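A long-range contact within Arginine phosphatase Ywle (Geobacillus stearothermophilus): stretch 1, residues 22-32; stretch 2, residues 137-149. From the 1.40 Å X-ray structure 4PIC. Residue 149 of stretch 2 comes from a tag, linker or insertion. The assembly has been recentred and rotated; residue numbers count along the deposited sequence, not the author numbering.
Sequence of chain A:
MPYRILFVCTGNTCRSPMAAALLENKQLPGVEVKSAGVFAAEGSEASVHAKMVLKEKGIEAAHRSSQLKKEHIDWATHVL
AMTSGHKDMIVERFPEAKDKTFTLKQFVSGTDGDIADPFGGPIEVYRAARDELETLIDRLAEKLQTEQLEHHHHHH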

ATOM      1  N   LEU A  22      10.728 -16.244 -12.783  1.00 10.18           N
ATOM      2  CA  LEU A  22      10.659 -16.582 -14.202  1.00 12.48           C
ATOM      3  C   LEU A  22      11.737 -15.853 -14.983  1.00 10.95           C
ATOM      4  O   LEU A  22      12.364 -16.435 -15.866  1.00 11.40           O
ATOM      5  CB  LEU A  22       9.273 -16.258 -14.765  1.00 11.08           C
ATOM      6  CG  LEU A  22       8.181 -17.221 -14.306  1.00 11.15           C
ATOM      7  CD1 LEU A  22       6.827 -16.594 -14.568  1.00 12.84           C
ATOM      8  CD2 LEU A  22       8.324 -18.537 -15.060  1.00 13.58           C
ATOM      9  N   LEU A  23      11.971 -14.587 -14.666  1.00 10.65           N
ATOM     10  CA  LEU A  23      12.968 -13.836 -15.424  1.00 12.12           C
ATOM     11  C   LEU A  23      14.367 -14.298 -15.048  1.00 12.56           C
ATOM     12  O   LEU A  23      15.215 -14.504 -15.927  1.00 13.07           O
ATOM     13  CB  LEU A  23      12.808 -12.325 -15.209  1.00 12.44           C
ATOM     14  CG  LEU A  23      13.819 -11.423 -15.928  1.00 11.74           C
ATOM     15  CD1 LEU A  23      13.815 -11.699 -17.432  1.00 14.74           C
ATOM     16  CD2 LEU A  23      13.531  -9.951 -15.626  1.00 13.12           C
ATOM     17  N   GLU A  24      14.607 -14.495 -13.755  1.00 13.76           N
ATOM     18  CA  GLU A  24      15.924 -14.894 -13.274  1.00 13.98           C
ATOM     19  C   GLU A  24      16.310 -16.257 -13.834  1.00 15.25           C
ATOM     20  O   GLU A  24      17.478 -16.495 -14.160  1.00 15.57           O
ATOM     21  CB  GLU A  24      15.948 -14.901 -11.738  1.00 16.36           C
ATOM     22  CG  GLU A  24      17.258 -15.373 -11.111  1.00 21.61           C
ATOM     23  CD  GLU A  24      18.414 -14.404 -11.314  1.00 27.57           C
ATOM     24  OE1 GLU A  24      18.184 -13.256 -11.756  1.00 28.86           O
ATOM     25  OE2 GLU A  24      19.566 -14.799 -11.027  1.00 34.27           O
ATOM     26  N   ASN A  25      15.324 -17.135 -13.989  1.00 13.99           N
ATOM     27  CA  ASN A  25      15.589 -18.468 -14.535  1.00 14.82           C
ATOM     28  C   ASN A  25      16.203 -18.429 -15.929  1.00 16.55           C
ATOM     29  O   ASN A  25      16.911 -19.356 -16.322  1.00 16.46           O
ATOM     30  CB  ASN A  25      14.317 -19.314 -14.570  1.00 15.41           C
ATOM     31  CG  ASN A  25      14.613 -20.799 -14.636  1.00 19.62           C
ATOM     32  OD1 ASN A  25      15.448 -21.309 -13.889  1.00 21.27           O
ATOM     33  ND2 ASN A  25      13.929 -21.494 -15.526  1.00 20.96           N
ATOM     34  N   LYS A  26      15.929 -17.369 -16.680  1.00 12.80           N
ATOM     35  CA  LYS A  26      16.480 -17.247 -18.033  1.00 15.16           C
ATOM     36  C   LYS A  26      17.966 -16.912 -18.045  1.00 16.74           C
ATOM     37  O   LYS A  26      18.633 -17.101 -19.068  1.00 17.18           O
ATOM     38  CB  LYS A  26      15.724 -16.191 -18.832  1.00 17.06           C
ATOM     39  CG  LYS A  26      14.262 -16.520 -19.092  1.00 16.03           C
ATOM     40  CD  LYS A  26      13.581 -15.367 -19.815  1.00 18.15           C
ATOM     41  CE  LYS A  26      12.187 -15.751 -20.269  1.00 21.89           C
ATOM     42  NZ  LYS A  26      12.242 -16.796 -21.338  1.00 25.20           N
ATOM     43  N   GLN A  27      18.476 -16.379 -16.937  1.00 16.17           N
ATOM     44  CA  GLN A  27      19.896 -16.037 -16.817  1.00 20.31           C
ATOM     45  C   GLN A  27      20.365 -15.170 -17.983  1.00 17.36           C
ATOM     46  O   GLN A  27      21.378 -15.459 -18.646  1.00 17.77           O
ATOM     47  CB  GLN A  27      20.740 -17.310 -16.712  1.00 20.72           C
ATOM     48  CG  GLN A  27      20.565 -18.026 -15.381  1.00 21.98           C
ATOM     49  CD  GLN A  27      21.224 -17.279 -14.240  1.00 29.69           C
ATOM     50  OE1 GLN A  27      22.443 -17.095 -14.229  1.00 34.41           O
ATOM     51  NE2 GLN A  27      20.423 -16.838 -13.275  1.00 29.04           N
ATOM     52  N   LEU A  28      19.607 -14.117 -18.259  1.00 14.54           N
ATOM     53  CA  LEU A  28      19.948 -13.233 -19.365  1.00 15.44           C
ATOM     54  C   LEU A  28      21.176 -12.405 -19.005  1.00 16.47           C
ATOM     55  O   LEU A  28      21.198 -11.743 -17.973  1.00 16.55           O
ATOM     56  CB  LEU A  28      18.785 -12.294 -19.680  1.00 14.95           C
ATOM     57  CG  LEU A  28      17.408 -12.878 -19.975  1.00 15.57           C
ATOM     58  CD1 LEU A  28      16.415 -11.730 -20.165  1.00 15.16           C
ATOM     59  CD2 LEU A  28      17.440 -13.784 -21.196  1.00 16.80           C
ATOM     60  N   PRO A  29      22.210 -12.439 -19.861  1.00 15.05           N
ATOM     61  CA  PRO A  29      23.378 -11.582 -19.620  1.00 16.27           C
ATOM     62  C   PRO A  29      22.972 -10.113 -19.523  1.00 15.50           C
ATOM     63  O   PRO A  29      22.115  -9.671 -20.283  1.00 14.39           O
ATOM     64  CB  PRO A  29      24.236 -11.807 -20.876  1.00 15.42           C
ATOM     65  CG  PRO A  29      23.856 -13.164 -21.348  1.00 17.46           C
ATOM     66  CD  PRO A  29      22.392 -13.325 -21.028  1.00 14.63           C
ATOM     67  N   GLY A  30      23.564  -9.372 -18.593  1.00 16.35           N
ATOM     68  CA  GLY A  30      23.300  -7.948 -18.498  1.00 18.03           C
ATOM     69  C   GLY A  30      21.971  -7.592 -17.850  1.00 17.98           C
ATOM     70  O   GLY A  30      21.555  -6.437 -17.898  1.00 18.39           O
ATOM     71  N   VAL A  31      21.305  -8.578 -17.255  1.00 15.61           N
ATOM     72  CA  VAL A  31      20.013  -8.346 -16.608  1.00 16.03           C
ATOM     73  C   VAL A  31      20.051  -8.821 -15.165  1.00 17.75           C
ATOM     74  O   VAL A  31      20.365  -9.980 -14.894  1.00 16.07           O
ATOM     75  CB  VAL A  31      18.867  -9.071 -17.368  1.00 14.10           C
ATOM     76  CG1 VAL A  31      17.529  -8.916 -16.616  1.00 13.46           C
ATOM     77  CG2 VAL A  31      18.755  -8.564 -18.804  1.00 15.89           C
ATOM     78  N   GLU A  32      19.748  -7.910 -14.240  1.00 17.78           N
ATOM     79  CA  GLU A  32      19.593  -8.248 -12.829  1.00 15.64           C
ATOM     80  C   GLU A  32      18.124  -8.073 -12.444  1.00 12.85           C
ATOM     81  O   GLU A  32      17.431  -7.213 -12.997  1.00 13.33           O
ATOM     82  CB  GLU A  32      20.484  -7.365 -11.952  1.00 19.06           C
ATOM     83  CG  GLU A  32      21.977  -7.509 -12.253  1.00 22.83           C
ATOM     84  CD  GLU A  32      22.822  -6.497 -11.502  1.00 30.97           C
ATOM     85  OE1 GLU A  32      22.489  -6.193 -10.336  1.00 35.81           O
ATOM     86  OE2 GLU A  32      23.813  -5.998 -12.078  1.00 37.84           O
ATOM     87  N   ILE A 137       7.034 -12.367 -19.752  1.00 13.64           N
ATOM     88  CA  ILE A 137       8.454 -12.356 -19.443  1.00 12.94           C
ATOM     89  C   ILE A 137       9.282 -12.862 -20.623  1.00 13.61           C
ATOM     90  O   ILE A 137      10.408 -12.397 -20.852  1.00 13.55           O
ATOM     91  CB  ILE A 137       8.721 -13.079 -18.124  1.00 13.44           C
ATOM     92  CG1 ILE A 137       8.181 -12.193 -16.994  1.00 14.28           C
ATOM     93  CG2 ILE A 137      10.196 -13.360 -17.919  1.00 15.27           C
ATOM     94  CD1 ILE A 137       8.194 -12.844 -15.674  1.00 17.69           C
ATOM     95  N   ASP A 138       8.709 -13.772 -21.409  1.00 12.94           N
ATOM     96  CA  ASP A 138       9.337 -14.164 -22.664  1.00 15.49           C
ATOM     97  C   ASP A 138       9.441 -12.941 -23.576  1.00 15.24           C
ATOM     98  O   ASP A 138      10.488 -12.697 -24.184  1.00 15.43           O
ATOM     99  CB  ASP A 138       8.551 -15.285 -23.357  1.00 17.77           C
ATOM    100  CG  ASP A 138       8.738 -16.635 -22.693  1.00 21.10           C
ATOM    101  OD1 ASP A 138       9.648 -16.777 -21.850  1.00 20.71           O
ATOM    102  OD2 ASP A 138       7.979 -17.570 -23.031  1.00 22.45           O
ATOM    103  N   ARG A 139       8.366 -12.159 -23.663  1.00 14.82           N
ATOM    104  CA  ARG A 139       8.393 -10.960 -24.504  1.00 16.44           C
ATOM    105  C   ARG A 139       9.359  -9.931 -23.942  1.00 16.01           C
ATOM    106  O   ARG A 139      10.044  -9.238 -24.693  1.00 15.27           O
ATOM    107  CB  ARG A 139       7.009 -10.319 -24.629  1.00 18.68           C
ATOM    108  CG  ARG A 139       5.876 -11.280 -24.918  1.00 25.52           C
ATOM    109  CD  ARG A 139       5.492 -11.385 -26.376  1.00 31.71           C
ATOM    110  NE  ARG A 139       4.278 -12.193 -26.505  1.00 34.72           N
ATOM    111  CZ  ARG A 139       4.021 -13.015 -27.517  1.00 36.11           C
ATOM    112  NH1 ARG A 139       4.891 -13.143 -28.507  1.00 36.98           N
ATOM    113  NH2 ARG A 139       2.889 -13.707 -27.537  1.00 36.57           N
ATOM    114  N   LEU A 140       9.411  -9.820 -22.621  1.00 13.71           N
ATOM    115  CA  LEU A 140      10.362  -8.924 -21.979  1.00 12.42           C
ATOM    116  C   LEU A 140      11.799  -9.301 -22.318  1.00 14.45           C
ATOM    117  O   LEU A 140      12.607  -8.432 -22.673  1.00 13.43           O
ATOM    118  CB  LEU A 140      10.162  -8.963 -20.466  1.00 11.49           C
ATOM    119  CG  LEU A 140      11.152  -8.140 -19.651  1.00 12.72           C
ATOM    120  CD1 LEU A 140      10.953  -6.684 -19.979  1.00 14.81           C
ATOM    121  CD2 LEU A 140      10.909  -8.375 -18.171  1.00 12.86           C
ATOM    122  N   ALA A 141      12.111 -10.594 -22.228  1.00 13.45           N
ATOM    123  CA  ALA A 141      13.448 -11.076 -22.567  1.00 13.82           C
ATOM    124  C   ALA A 141      13.813 -10.699 -23.997  1.00 14.57           C
ATOM    125  O   ALA A 141      14.907 -10.189 -24.264  1.00 15.60           O
ATOM    126  CB  ALA A 141      13.538 -12.576 -22.378  1.00 14.66           C
ATOM    127  N   GLU A 142      12.887 -10.946 -24.913  1.00 13.61           N
ATOM    128  CA  GLU A 142      13.112 -10.620 -26.316  1.00 14.83           C
ATOM    129  C   GLU A 142      13.332  -9.131 -26.522  1.00 16.79           C
ATOM    130  O   GLU A 142      14.207  -8.723 -27.293  1.00 15.87           O
ATOM    131  CB  GLU A 142      11.945 -11.103 -27.172  1.00 16.81           C
ATOM    132  CG  GLU A 142      11.793 -12.610 -27.203  1.00 20.95           C
ATOM    133  CD  GLU A 142      10.641 -13.059 -28.077  1.00 30.58           C
ATOM    134  OE1 GLU A 142       9.592 -12.374 -28.080  1.00 32.42           O
ATOM    135  OE2 GLU A 142      10.786 -14.097 -28.758  1.00 35.89           O
ATOM    136  N   LYS A 143      12.543  -8.319 -25.831  1.00 14.83           N
ATOM    137  CA  LYS A 143      12.650  -6.867 -25.933  1.00 15.78           C
ATOM    138  C   LYS A 143      14.017  -6.384 -25.454  1.00 14.71           C
ATOM    139  O   LYS A 143      14.684  -5.609 -26.144  1.00 15.54           O
ATOM    140  CB  LYS A 143      11.524  -6.193 -25.145  1.00 15.40           C
ATOM    141  CG  LYS A 143      11.524  -4.668 -25.216  1.00 19.24           C
ATOM    142  CD  LYS A 143      10.429  -4.082 -24.329  1.00 21.62           C
ATOM    143  CE  LYS A 143      10.521  -2.565 -24.244  1.00 23.99           C
ATOM    144  NZ  LYS A 143      10.043  -1.884 -25.476  1.00 29.16           N
ATOM    145  N   LEU A 144      14.456  -6.853 -24.293  1.00 14.45           N
ATOM    146  CA  LEU A 144      15.731  -6.398 -23.736  1.00 14.00           C
ATOM    147  C   LEU A 144      16.904  -6.859 -24.594  1.00 16.43           C
ATOM    148  O   LEU A 144      17.805  -6.076 -24.905  1.00 14.75           O
ATOM    149  CB  LEU A 144      15.927  -6.899 -22.303  1.00 14.61           C
ATOM    150  CG  LEU A 144      14.860  -6.535 -21.268  1.00 15.92           C
ATOM    151  CD1 LEU A 144      15.270  -7.005 -19.883  1.00 19.08           C
ATOM    152  CD2 LEU A 144      14.581  -5.052 -21.268  1.00 19.37           C
ATOM    153  N   GLN A 145      16.890  -8.124 -24.996  1.00 13.51           N
ATOM    154  CA  GLN A 145      17.992  -8.660 -25.793  1.00 15.19           C
ATOM    155  C   GLN A 145      18.058  -8.043 -27.187  1.00 15.66           C
ATOM    156  O   GLN A 145      19.149  -7.868 -27.744  1.00 14.72           O
ATOM    157  CB  GLN A 145      17.911 -10.179 -25.871  1.00 14.46           C
ATOM    158  CG  GLN A 145      18.151 -10.844 -24.515  1.00 14.97           C
ATOM    159  CD  GLN A 145      18.456 -12.321 -24.631  1.00 13.19           C
ATOM    160  OE1 GLN A 145      17.772 -13.048 -25.348  1.00 16.70           O
ATOM    161  NE2 GLN A 145      19.486 -12.771 -23.921  1.00 13.68           N
ATOM    162  N   THR A 146      16.904  -7.734 -27.766  1.00 15.39           N
ATOM    163  CA  THR A 146      16.886  -7.032 -29.048  1.00 16.74           C
ATOM    164  C   THR A 146      17.569  -5.666 -28.923  1.00 17.07           C
ATOM    165  O   THR A 146      18.348  -5.268 -29.800  1.00 17.12           O
ATOM    166  CB  THR A 146      15.456  -6.849 -29.585  1.00 16.45           C
ATOM    167  OG1 THR A 146      14.876  -8.125 -29.883  1.00 19.45           O
ATOM    168  CG2 THR A 146      15.452  -5.974 -30.842  1.00 17.22           C
ATOM    169  N   GLU A 147      17.281  -4.948 -27.840  1.00 16.53           N
ATOM    170  CA  GLU A 147      17.912  -3.657 -27.596  1.00 17.84           C
ATOM    171  C   GLU A 147      19.412  -3.813 -27.389  1.00 19.90           C
ATOM    172  O   GLU A 147      20.208  -3.063 -27.962  1.00 16.97           O
ATOM    173  CB  GLU A 147      17.284  -2.964 -26.382  1.00 21.60           C
ATOM    174  CG  GLU A 147      17.749  -1.525 -26.175  1.00 26.62           C
ATOM    175  CD  GLU A 147      19.116  -1.410 -25.500  1.00 29.53           C
ATOM    176  OE1 GLU A 147      19.844  -0.434 -25.799  1.00 32.64           O
ATOM    177  OE2 GLU A 147      19.463  -2.289 -24.674  1.00 29.11           O
ATOM    178  N   GLN A 148      19.802  -4.793 -26.586  1.00 15.46           N
ATOM    179  CA  GLN A 148      21.213  -5.031 -26.322  1.00 14.63           C
ATOM    180  C   GLN A 148      21.987  -5.319 -27.608  1.00 16.26           C
ATOM    181  O   GLN A 148      23.077  -4.779 -27.821  1.00 16.21           O
ATOM    182  CB  GLN A 148      21.381  -6.213 -25.379  1.00 14.57           C
ATOM    183  CG  GLN A 148      20.860  -5.973 -23.974  1.00 13.68           C
ATOM    184  CD  GLN A 148      20.930  -7.226 -23.136  1.00 18.85           C
ATOM    185  OE1 GLN A 148      20.563  -8.308 -23.598  1.00 18.94           O
ATOM    186  NE2 GLN A 148      21.420  -7.094 -21.906  1.00 17.44           N
ATOM    187  N   LEU A 149      21.427  -6.176 -28.456  1.00 14.96           N
ATOM    188  CA  LEU A 149      22.093  -6.562 -29.701  1.00 14.24           C
ATOM    189  C   LEU A 149      22.176  -5.378 -30.647  1.00 16.70           C
ATOM    190  O   LEU A 149      23.207  -5.159 -31.283  1.00 16.60           O
ATOM    191  CB  LEU A 149      21.354  -7.722 -30.373  1.00 15.90           C
ATOM    192  CG  LEU A 149      21.941  -8.230 -31.695  1.00 15.26           C
ATOM    193  CD1 LEU A 149      23.367  -8.725 -31.503  1.00 15.89           C
ATOM    194  CD2 LEU A 149      21.060  -9.323 -32.268  1.00 20.43           C
TER
HETATM  195  O   HOH W   1      20.792 -10.687 -22.446  1.00 16.85           O

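The contact joins the last part of a helix, the turn after it and the start of a strand (22-32) to one side of a long helix (137-149), burying 554 Å² in all. I137, K26 and L28 cover much of that surface, and the account can be built round them.

I137, the largest contributor, sits where the CA atoms of the two stretches come closest, its CA 6.2 Å from the CA of L23. Its CB points toward the first stretch, and both arms of the branched side chain are used: I137 CD1 lies 3.7 Å from L22 CB, while I137 CG2 packs 3.9 Å from L23 CB and 3.8 Å from L23 CA. A beta-branched residue suits this place because its two branches part at CB, the short one ending in CG2 and the longer in CD1, so they can meet two successive residues. L23, with CB directed sideways, sends its side chain further along the long helix, where L23 CD2 meets L140 CD2 at 4.0 Å. These four residues are buried and their side chains carry no polar group to satisfy.

K26 does two jobs. Its aliphatic part, with chi2 and chi3 both t, lies against the long helix: K26 CD is 3.8 Å from A141 CB and K26 CE 3.9 Å from I137 CG2. The chain then turns at chi4 (m) and brings K26 NZ to 2.6 Å from D138 OD1, a short hydrogen bond within a salt bridge. D138 has its CB pointing away, yet its carboxylate comes back nearer to meet the ammonium. Long lysine methylenes thus cover apolar groups while the charge is paired at the edge.

Q27 leaves the helical path with positive phi, and L28 opens a type II turn closed by V31 N to L28 O at 3.2 Å. L28 CD1 rests 3.7 Å from A141 CB; the small alanine leaves room for both L28 and K26 against the helix. L28 CD2 also reaches 3.6 Å from Q145 NE2. Further along, V31 CG2 packs 4.0 Å from L144 CD1, one helical turn or so beyond L140.

Polar groups finish the contact at the turn. Q148 NE2 donates to P29 O at 3.1 Å, nearly straight at 167°. A water bonded to P29 O (2.7 Å from its O) also donates to Q148 OE1 (2.7 Å) and accepts from Q145 NE2 (2.9 Å), so both glutamines are tied to one carbonyl. G30 suits its positive phi of 77°, and an ideal CB there would lie 2.8 Å from Q148 NE2, a clash.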